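Local coordinates for Acarbose/maltose binding protein GacH (Streptomyces glaucescens, PDB 3K01), which binds acarbose and an acarbose homolog as the solute receptor of an ABC transporter, and may also bind maltose, at residues Y183-G186 against D187-Y190; A238-G241 against W242-Q246; A322-Q325 against Q326-E330. All coordinates share one frame; numbering follows the deposited sequence. Where two conformers were deposited one is given.

Contact 1. Residues Y183-G186 against D187-Y190; sequences YLRG and DDPY
Arg185 reaches past Gly186 to meet Asp187 and Asp188, a compact example of one guanidinium serving two consecutive carboxylates within a loop. Beyond CB the chain runs anti to the backbone N (chi1 174°) and then bends at chi2 (89°), which turns it across the two aspartates. CG passes Asp187 OD1 at 3.7 Å, and CD comes closer, to 3.3 Å from the same oxygen. NE makes the main bond, a salt-bridged hydrogen bond of 2.7 Å to Asp187 OD1, received on the syn lone pair; the oxygen lies at the guanidinium edge, a little tilted from its plane. Over the centre of one guanidinium face sits Asp188 CB, 3.6 Å from CZ. At the tip, NH2 donates to a water 3.0 Å away that in turn donates to Asp187 OD2, while Asp188 OD2, 3.7 Å from NH2 and well out of the guanidinium plane, makes a long, purely electrostatic bridge. Asp188 OD1 accepts from Tyr190 N in an Asx turn, and Trp191 adds a cation-pi contact to Arg185. The two carboxylates probably offset the charge of the buried arginine, and the bond at NE, with Asp188 CB against one face, limits how the guanidinium can turn.

Contact 2. Residues A238-G241 against W242-Q246; sequences ASDG and WNNMQ
Asp240, Gly241 and Asn244 carry this contact, in which a loop gives way to a helix and the backbone does most of the bonding. The carbonyl of Asp240 opens the i to i+4 ladder: Asn244 N donates to Asp240 O at 2.9 Å with an N-H...O angle of 164°. Gly241 O takes the next rung from Met245 N, also 2.9 Å, with the donor tilted from the carbonyl plane, and Met245 CB rests 3.1 Å from that same Gly241 O. Asp240 occupies the N-cap position of helix 241-251, yet its carboxylate makes no capping bond. Instead a water links Asp240 OD1 to Asn243 N, donating to the carboxylate oxygen at 2.6 Å and accepting from Asn243 N at 3.2 Å. The first N-H of the helix, that of Gly241, is taken by Asp187 OD2 from the neighbouring loop, so the helix start is tied by another part of the chain. Alongside, Asn243 CB lies 3.4 Å from Asp240 OD1. Asn244 directs its CB back at the loop, 3.4 Å from Asp240 O. Farther along the same helix, Gln246 CG lies over one face of the Trp242 ring, offset toward its rim, while the ring of Trp262 meets that of Trp242 with the two planes at about 40°.

Contact 3. Residues A322-Q325 against Q326-E330; sequences AKVQ and QQTTE
Val324 O is gripped twice by Thr328, from the backbone N at 2.9 Å and from the hydroxyl OG1 at 2.8 Å. The torsion of the threonine (chi1 -60°) sets OG1 beside its own backbone N, and both donors therefore turn to the same carbonyl; the N-H comes in tilted about 20° from the carbonyl plane, whereas OG1 approaches from well above it. The remaining branch, CG2, is anti to the backbone N, and the Thr328 side chain as a whole packs on Tyr44 and Leu47 of helix 41-49. Two residues earlier Gln326 works with its amide: NE2 donates to Glu330 OE2 at 2.9 Å, nearly straight at 165°, with the acceptor in the amide plane but met from above the carboxylate plane. Ser346 OG is a second partner of that oxygen. The other end of the amide, Gln326 OE1, accepts from a water at 2.8 Å, which also reaches Ala322 O weakly. Gln327 CG lies 3.4 Å from Lys323 O, and its OE1 stops 4.1 Å from Val324 CG2. Thr329, for its part, bonds through its hydroxyl to Leu334 O. With the N-H groups of Gln326 through Thr329 each bonded to the carbonyl four residues back, this is an alpha-helix in which Thr328 OG1 shares such a carbonyl, a common way for a helical threonine to satisfy its hydroxyl.

Overall arrangement
Along the chain the three contacts come in series, 183-190, 238-246 and 322-330. The first two are close neighbours, their centres 8 Å apart: one follows strand 180-183, the other follows strand 234-235, its parallel partner in the mixed sheet, and leads into helix 241-251. Tyr183 joins them by packing, its ring atom CD2 lying 3.4 Å from Met245 CB. Contact 3, on helix 322-332, is remote, about 32 Å from contact 1 and 33 Å from contact 2 between centres, and on the opposite side of the chain's centre from contact 1. Such a separation is consistent with the two-lobed build of bacterial solute-binding proteins.

Contact 1. Residues Y183-G186 against D187-Y190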
ATOM      1  N   TYR A 183     -15.040 -11.925   5.713  1.00  6.21           N
ATOM      2  CA  TYR A 183     -15.433 -11.396   4.405  1.00  5.23           C
ATOM      3  C   TYR A 183     -14.212 -11.384   3.530  1.00  6.42           C
ATOM      4  O   TYR A 183     -13.250 -10.714   3.883  1.00  6.74           O
ATOM      5  CB  TYR A 183     -16.040  -9.985   4.481  1.00  6.61           C
ATOM      6  CG  TYR A 183     -16.600  -9.597   3.137  1.00  5.51           C
ATOM      7  CD1 TYR A 183     -17.941  -9.804   2.848  1.00  6.65           C
ATOM      8  CD2 TYR A 183     -15.784  -9.122   2.123  1.00  6.06           C
ATOM      9  CE1 TYR A 183     -18.463  -9.515   1.587  1.00  6.87           C
ATOM     10  CE2 TYR A 183     -16.306  -8.809   0.866  1.00  7.16           C
ATOM     11  CZ  TYR A 183     -17.618  -9.008   0.626  1.00  6.49           C
ATOM     12  OH  TYR A 183     -18.091  -8.713  -0.634  1.00  8.26           O
ATOM     13  N   LEU A 184     -14.220 -12.168   2.442  1.00  6.52           N
ATOM     14  CA  LEU A 184     -13.081 -12.260   1.537  1.00  6.72           C
ATOM     15  C   LEU A 184     -13.400 -11.349   0.371  1.00  6.86           C
ATOM     16  O   LEU A 184     -14.380 -11.580  -0.357  1.00  7.06           O
ATOM     17  CB  LEU A 184     -12.905 -13.718   1.097  1.00  7.28           C
ATOM     18  CG  LEU A 184     -11.713 -13.975   0.156  1.00  7.55           C
ATOM     19  CD1 LEU A 184     -11.137 -15.330   0.404  1.00 10.26           C
ATOM     20  CD2 LEU A 184     -12.112 -13.865  -1.307  1.00 10.55           C
ATOM     21  N   ARG A 185     -12.619 -10.288   0.196  1.00  7.30           N
ATOM     22  CA  ARG A 185     -12.869  -9.352  -0.891  1.00  8.56           C
ATOM     23  C   ARG A 185     -12.570 -10.030  -2.222  1.00  8.88           C
ATOM     24  O   ARG A 185     -11.427 -10.421  -2.467  1.00 10.46           O
ATOM     25  CB  ARG A 185     -11.990  -8.111  -0.724  1.00  9.87           C
ATOM     26  CG  ARG A 185     -12.041  -7.109  -1.867  1.00 11.98           C
ATOM     27  CD  ARG A 185     -13.136  -6.137  -1.605  1.00 13.06           C
ATOM     28  NE  ARG A 185     -13.267  -5.031  -2.586  1.00 11.55           N
ATOM     29  CZ  ARG A 185     -12.626  -3.869  -2.547  1.00 13.41           C
ATOM     30  NH1 ARG A 185     -11.748  -3.597  -1.591  1.00 16.40           N
ATOM     31  NH2 ARG A 185     -12.890  -2.958  -3.478  1.00 16.61           N
ATOM     32  N   GLY A 186     -13.580 -10.139  -3.081  1.00  7.89           N
ATOM     33  CA  GLY A 186     -13.414 -10.932  -4.296  1.00  8.76           C
ATOM     34  C   GLY A 186     -13.287 -10.151  -5.579  1.00  7.22           C
ATOM     35  O   GLY A 186     -13.096 -10.770  -6.621  1.00  8.47           O
ATOM     36  N   ASP A 187     -13.450  -8.828  -5.525  1.00  7.52           N
ATOM     37  CA  ASP A 187     -13.576  -8.046  -6.752  1.00  8.77           C
ATOM     38  C   ASP A 187     -12.438  -7.060  -6.917  1.00  7.93           C
ATOM     39  O   ASP A 187     -12.516  -6.201  -7.813  1.00 10.18           O
ATOM     40  CB  ASP A 187     -14.922  -7.288  -6.799  1.00  9.69           C
ATOM     41  CG  ASP A 187     -15.019  -6.191  -5.749  1.00 10.18           C
ATOM     42  OD1 ASP A 187     -14.362  -6.311  -4.702  1.00 10.81           O
ATOM     43  OD2 ASP A 187     -15.784  -5.199  -5.960  1.00 13.25           O
ATOM     44  N   ASP A 188     -11.410  -7.143  -6.076  1.00  7.71           N
ATOM     45  CA  ASP A 188     -10.296  -6.198  -6.170  1.00  7.36           C
ATOM     46  C   ASP A 188      -8.990  -6.990  -6.013  1.00  7.76           C
ATOM     47  O   ASP A 188      -8.798  -7.673  -5.009  1.00  7.69           O
ATOM     48  CB  ASP A 188     -10.399  -5.091  -5.108  1.00  9.07           C
ATOM     49  CG  ASP A 188      -9.342  -4.031  -5.291  1.00 10.12           C
ATOM     50  OD1 ASP A 188      -8.154  -4.379  -5.388  1.00  9.79           O
ATOM     51  OD2 ASP A 188      -9.734  -2.831  -5.363  1.00 14.35           O
ATOM     52  N   PRO A 189      -8.099  -6.919  -7.017  1.00  7.84           N
ATOM     53  CA  PRO A 189      -6.962  -7.829  -7.067  1.00  7.69           C
ATOM     54  C   PRO A 189      -5.929  -7.556  -5.977  1.00  6.96           C
ATOM     55  O   PRO A 189      -5.155  -8.439  -5.657  1.00  7.05           O
ATOM     56  CB  PRO A 189      -6.365  -7.550  -8.457  1.00  8.40           C
ATOM     57  CG  PRO A 189      -6.765  -6.177  -8.759  1.00  9.13           C
ATOM     58  CD  PRO A 189      -8.131  -5.995  -8.166  1.00  8.25           C
ATOM     59  N   TYR A 190      -5.939  -6.358  -5.384  1.00  6.91           N
ATOM     60  CA  TYR A 190      -4.964  -6.088  -4.320  1.00  6.76           C
ATOM     61  C   TYR A 190      -5.179  -7.054  -3.143  1.00  6.84           C
ATOM     62  O   TYR A 190      -4.234  -7.440  -2.469  1.00  6.71           O
ATOM     63  CB  TYR A 190      -5.134  -4.639  -3.896  1.00  7.80           C
ATOM     64  CG  TYR A 190      -3.988  -4.043  -3.117  1.00  7.14           C
ATOM     65  CD1 TYR A 190      -2.713  -3.930  -3.685  1.00  7.60           C
ATOM     66  CD2 TYR A 190      -4.191  -3.520  -1.845  1.00  7.04           C
ATOM     67  CE1 TYR A 190      -1.692  -3.315  -3.019  1.00  8.66           C
ATOM     68  CE2 TYR A 190      -3.131  -2.934  -1.147  1.00  8.13           C
ATOM     69  CZ  TYR A 190      -1.911  -2.812  -1.776  1.00  7.92           C
ATOM     70  OH  TYR A 190      -0.849  -2.232  -1.105  1.00 10.58           O
TER
HETATM   71  O   HOH W   1     -15.566  -2.784  -4.760  1.00 19.71           O

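Contact 2. Residues A238-G241 against W242-Q246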
ATOM      1  N   ALA A 238     -19.250 -10.575  -6.152  1.00  8.02           N
ATOM      2  CA  ALA A 238     -18.611 -10.241  -7.423  1.00  8.33           C
ATOM      3  C   ALA A 238     -18.666  -8.771  -7.759  1.00  8.91           C
ATOM      4  O   ALA A 238     -17.943  -8.282  -8.621  1.00  9.10           O
ATOM      5  CB  ALA A 238     -19.256 -11.042  -8.541  1.00  9.25           C
ATOM      6  N   SER A 239     -19.536  -8.035  -7.080  1.00  8.66           N
ATOM      7  CA  SER A 239     -19.721  -6.609  -7.345  0.50  9.64           C
ATOM      8  C   SER A 239     -19.805  -5.853  -6.031  1.00  9.42           C
ATOM      9  O   SER A 239     -20.137  -6.449  -4.999  1.00 10.07           O
ATOM     10  CB  SER A 239     -20.996  -6.380  -8.167  0.50 10.38           C
ATOM     11  OG  SER A 239     -20.880  -7.005  -9.443  0.50 12.17           O
ATOM     12  N   ASP A 240     -19.540  -4.553  -6.084  1.00  9.50           N
ATOM     13  CA  ASP A 240     -19.716  -3.661  -4.932  1.00  9.39           C
ATOM     14  C   ASP A 240     -18.959  -4.200  -3.709  1.00  8.96           C
ATOM     15  O   ASP A 240     -19.455  -4.111  -2.586  1.00  9.31           O
ATOM     16  CB  ASP A 240     -21.227  -3.488  -4.651  1.00  9.22           C
ATOM     17  CG  ASP A 240     -21.562  -2.234  -3.832  1.00 10.66           C
ATOM     18  OD1 ASP A 240     -20.790  -1.281  -3.807  1.00 12.03           O
ATOM     19  OD2 ASP A 240     -22.656  -2.249  -3.226  1.00 13.65           O
ATOM     20  N   GLY A 241     -17.775  -4.760  -3.931  1.00  9.07           N
ATOM     21  CA  GLY A 241     -17.066  -5.438  -2.838  1.00  9.01           C
ATOM     22  C   GLY A 241     -16.679  -4.550  -1.699  1.00  8.89           C
ATOM     23  O   GLY A 241     -16.675  -5.019  -0.551  1.00  8.67           O
ATOM     24  N   TRP A 242     -16.320  -3.297  -1.965  1.00  8.16           N
ATOM     25  CA  TRP A 242     -15.972  -2.394  -0.868  1.00  8.50           C
ATOM     26  C   TRP A 242     -17.173  -2.215   0.086  1.00  8.49           C
ATOM     27  O   TRP A 242     -17.078  -2.419   1.314  1.00  8.74           O
ATOM     28  CB  TRP A 242     -15.498  -1.032  -1.405  1.00  9.56           C
ATOM     29  CG  TRP A 242     -15.275  -0.096  -0.285  1.00  9.03           C
ATOM     30  CD1 TRP A 242     -16.104   0.907   0.136  1.00 10.66           C
ATOM     31  CD2 TRP A 242     -14.196  -0.151   0.624  1.00  9.71           C
ATOM     32  NE1 TRP A 242     -15.580   1.496   1.266  1.00 11.84           N
ATOM     33  CE2 TRP A 242     -14.406   0.861   1.575  1.00 10.25           C
ATOM     34  CE3 TRP A 242     -13.051  -0.968   0.718  1.00 10.27           C
ATOM     35  CZ2 TRP A 242     -13.486   1.102   2.626  1.00 11.71           C
ATOM     36  CZ3 TRP A 242     -12.161  -0.729   1.747  1.00 11.60           C
ATOM     37  CH2 TRP A 242     -12.388   0.301   2.677  1.00 11.49           C
ATOM     38  N   ASN A 243     -18.314  -1.817  -0.453  1.00  7.65           N
ATOM     39  CA  ASN A 243     -19.480  -1.613   0.395  1.00  8.16           C
ATOM     40  C   ASN A 243     -19.938  -2.893   1.015  1.00  7.99           C
ATOM     41  O   ASN A 243     -20.320  -2.926   2.189  1.00  8.72           O
ATOM     42  CB  ASN A 243     -20.627  -0.964  -0.376  1.00  8.81           C
ATOM     43  CG  ASN A 243     -20.380   0.483  -0.699  1.00 11.34           C
ATOM     44  OD1 ASN A 243     -20.594   0.917  -1.839  1.00 15.93           O
ATOM     45  ND2 ASN A 243     -19.965   1.245   0.280  1.00 13.42           N
ATOM     46  N   ASN A 244     -19.919  -3.979   0.262  1.00  7.91           N
ATOM     47  CA  ASN A 244     -20.367  -5.238   0.825  1.00  7.83           C
ATOM     48  C   ASN A 244     -19.466  -5.666   1.998  1.00  7.06           C
ATOM     49  O   ASN A 244     -19.946  -6.142   3.035  1.00  7.37           O
ATOM     50  CB  ASN A 244     -20.414  -6.345  -0.251  1.00  8.89           C
ATOM     51  CG  ASN A 244     -21.648  -6.270  -1.137  1.00 11.39           C
ATOM     52  OD1 ASN A 244     -21.567  -6.439  -2.371  1.00 12.71           O
ATOM     53  ND2 ASN A 244     -22.777  -6.031  -0.543  1.00 10.78           N
ATOM     54  N   MET A 245     -18.165  -5.504   1.833  1.00  6.86           N
ATOM     55  CA  MET A 245     -17.235  -5.873   2.883  1.00  6.69           C
ATOM     56  C   MET A 245     -17.418  -4.991   4.119  1.00  5.89           C
ATOM     57  O   MET A 245     -17.555  -5.513   5.225  1.00  6.82           O
ATOM     58  CB  MET A 245     -15.818  -5.715   2.362  1.00  7.04           C
ATOM     59  CG  MET A 245     -14.779  -6.041   3.399  1.00  6.85           C
ATOM     60  SD  MET A 245     -13.135  -6.274   2.739  1.00 10.38           S
ATOM     61  CE  MET A 245     -12.897  -4.671   1.979  1.00 13.18           C
ATOM     62  N   GLN A 246     -17.443  -3.681   3.928  1.00  6.10           N
ATOM     63  CA  GLN A 246     -17.633  -2.765   5.063  1.00  6.39           C
ATOM     64  C   GLN A 246     -18.954  -3.018   5.764  1.00  7.05           C
ATOM     65  O   GLN A 246     -19.001  -3.084   6.990  1.00  7.17           O
ATOM     66  CB  GLN A 246     -17.549  -1.297   4.621  1.00  6.60           C
ATOM     67  CG  GLN A 246     -16.166  -0.874   4.111  1.00  7.37           C
ATOM     68  CD  GLN A 246     -15.113  -1.043   5.166  1.00  9.72           C
ATOM     69  OE1 GLN A 246     -14.361  -2.026   5.178  1.00 10.31           O
ATOM     70  NE2 GLN A 246     -15.065  -0.097   6.085  1.00 11.58           N
TER
HETATM   71  O   HOH W   2     -18.211  -0.827  -3.478  1.00 14.24           O

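Contact 3. Residues A322-Q325 against Q326-E330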
ATOM      1  N   ALA A 322      12.964  12.841   9.493  1.00  9.43           N
ATOM      2  CA  ALA A 322      12.312  12.315  10.679  1.00  9.57           C
ATOM      3  C   ALA A 322      11.380  13.345  11.292  1.00 10.45           C
ATOM      4  O   ALA A 322      10.273  13.016  11.733  1.00 10.51           O
ATOM      5  CB  ALA A 322      13.337  11.863  11.700  1.00  9.91           C
ATOM      6  N   LYS A 323      11.814  14.596  11.350  1.00 10.65           N
ATOM      7  CA  LYS A 323      10.977  15.612  11.965  1.00 10.65           C
ATOM      8  C   LYS A 323       9.629  15.748  11.254  1.00  9.97           C
ATOM      9  O   LYS A 323       8.577  15.775  11.906  1.00 10.11           O
ATOM     10  CB  LYS A 323      11.726  16.949  12.010  1.00 12.12           C
ATOM     11  CG  LYS A 323      10.953  18.048  12.716  1.00 15.92           C
ATOM     12  CD  LYS A 323      11.723  19.376  12.623  1.00 21.29           C
ATOM     13  CE  LYS A 323      10.931  20.523  13.229  1.00 24.28           C
ATOM     14  NZ  LYS A 323      11.724  21.789  13.180  1.00 28.66           N
ATOM     15  N   VAL A 324       9.658  15.838   9.931  1.00  8.99           N
ATOM     16  CA  VAL A 324       8.413  15.947   9.165  1.00  9.11           C
ATOM     17  C   VAL A 324       7.555  14.668   9.239  1.00  8.48           C
ATOM     18  O   VAL A 324       6.342  14.764   9.389  1.00  8.43           O
ATOM     19  CB  VAL A 324       8.664  16.400   7.724  1.00  8.75           C
ATOM     20  CG1 VAL A 324       7.388  16.350   6.889  1.00  9.16           C
ATOM     21  CG2 VAL A 324       9.239  17.836   7.721  1.00 10.23           C
ATOM     22  N   GLN A 325       8.179  13.496   9.201  1.00  8.00           N
ATOM     23  CA  GLN A 325       7.435  12.241   9.328  1.00  8.29           C
ATOM     24  C   GLN A 325       6.745  12.150  10.674  1.00  8.49           C
ATOM     25  O   GLN A 325       5.579  11.703  10.756  1.00  8.40           O
ATOM     26  CB  GLN A 325       8.366  11.048   9.102  1.00  7.88           C
ATOM     27  CG  GLN A 325       8.867  10.975   7.651  1.00  7.92           C
ATOM     28  CD  GLN A 325       9.244   9.587   7.199  1.00  8.26           C
ATOM     29  OE1 GLN A 325       9.855   9.421   6.124  1.00 12.95           O
ATOM     30  NE2 GLN A 325       8.876   8.593   7.950  1.00  7.39           N
ATOM     31  N   GLN A 326       7.419  12.606  11.729  1.00  8.96           N
ATOM     32  CA  GLN A 326       6.809  12.619  13.060  1.00  8.61           C
ATOM     33  C   GLN A 326       5.617  13.539  13.115  1.00  8.83           C
ATOM     34  O   GLN A 326       4.566  13.164  13.604  1.00  9.04           O
ATOM     35  CB  GLN A 326       7.835  13.043  14.098  1.00  9.69           C
ATOM     36  CG  GLN A 326       7.239  13.171  15.501  1.00 10.12           C
ATOM     37  CD  GLN A 326       8.249  13.685  16.491  1.00 12.13           C
ATOM     38  OE1 GLN A 326       9.456  13.488  16.328  1.00 12.17           O
ATOM     39  NE2 GLN A 326       7.759  14.339  17.533  1.00 12.35           N
ATOM     40  N   GLN A 327       5.767  14.759  12.621  1.00  9.11           N
ATOM     41  CA  GLN A 327       4.629  15.685  12.598  1.00  9.94           C
ATOM     42  C   GLN A 327       3.451  15.124  11.798  1.00  9.78           C
ATOM     43  O   GLN A 327       2.294  15.314  12.170  1.00  9.73           O
ATOM     44  CB  GLN A 327       5.055  17.012  12.009  1.00 10.51           C
ATOM     45  CG  GLN A 327       6.061  17.786  12.835  1.00 13.02           C
ATOM     46  CD  GLN A 327       6.522  19.021  12.115  1.00 17.83           C
ATOM     47  OE1 GLN A 327       7.270  18.948  11.127  1.00 18.74           O
ATOM     48  NE2 GLN A 327       6.068  20.173  12.586  1.00 21.87           N
ATOM     49  N   THR A 328       3.741  14.426  10.696  1.00  8.73           N
ATOM     50  CA  THR A 328       2.705  13.853   9.862  1.00  8.55           C
ATOM     51  C   THR A 328       1.914  12.816  10.666  1.00  8.80           C
ATOM     52  O   THR A 328       0.678  12.805  10.612  1.00  9.25           O
ATOM     53  CB  THR A 328       3.321  13.222   8.629  1.00  7.93           C
ATOM     54  OG1 THR A 328       4.043  14.233   7.881  1.00  7.36           O
ATOM     55  CG2 THR A 328       2.265  12.648   7.758  1.00  9.35           C
ATOM     56  N   THR A 329       2.595  11.943  11.396  1.00  8.45           N
ATOM     57  CA  THR A 329       1.863  10.978  12.219  1.00  8.88           C
ATOM     58  C   THR A 329       1.040  11.678  13.302  1.00  9.63           C
ATOM     59  O   THR A 329      -0.133  11.330  13.510  1.00  9.80           O
ATOM     60  CB  THR A 329       2.806   9.943  12.837  1.00  9.02           C
ATOM     61  OG1 THR A 329       3.502   9.265  11.773  1.00 10.78           O
ATOM     62  CG2 THR A 329       2.035   8.935  13.694  1.00  9.33           C
ATOM     63  N   GLU A 330       1.641  12.649  13.985  1.00 10.15           N
ATOM     64  CA  GLU A 330       0.950  13.300  15.095  1.00 11.39           C
ATOM     65  C   GLU A 330      -0.310  13.987  14.615  1.00 11.82           C
ATOM     66  O   GLU A 330      -1.324  13.984  15.312  1.00 12.88           O
ATOM     67  CB  GLU A 330       1.881  14.300  15.793  1.00 11.92           C
ATOM     68  CG  GLU A 330       3.011  13.623  16.561  1.00 12.79           C
ATOM     69  CD  GLU A 330       4.094  14.592  17.001  1.00 14.63           C
ATOM     70  OE1 GLU A 330       4.200  15.678  16.380  1.00 16.76           O
ATOM     71  OE2 GLU A 330       4.865  14.241  17.924  1.00 14.00           O
TER
HETATM   72  O   HOH W   3      11.300  12.388  14.567  1.00 15.99           O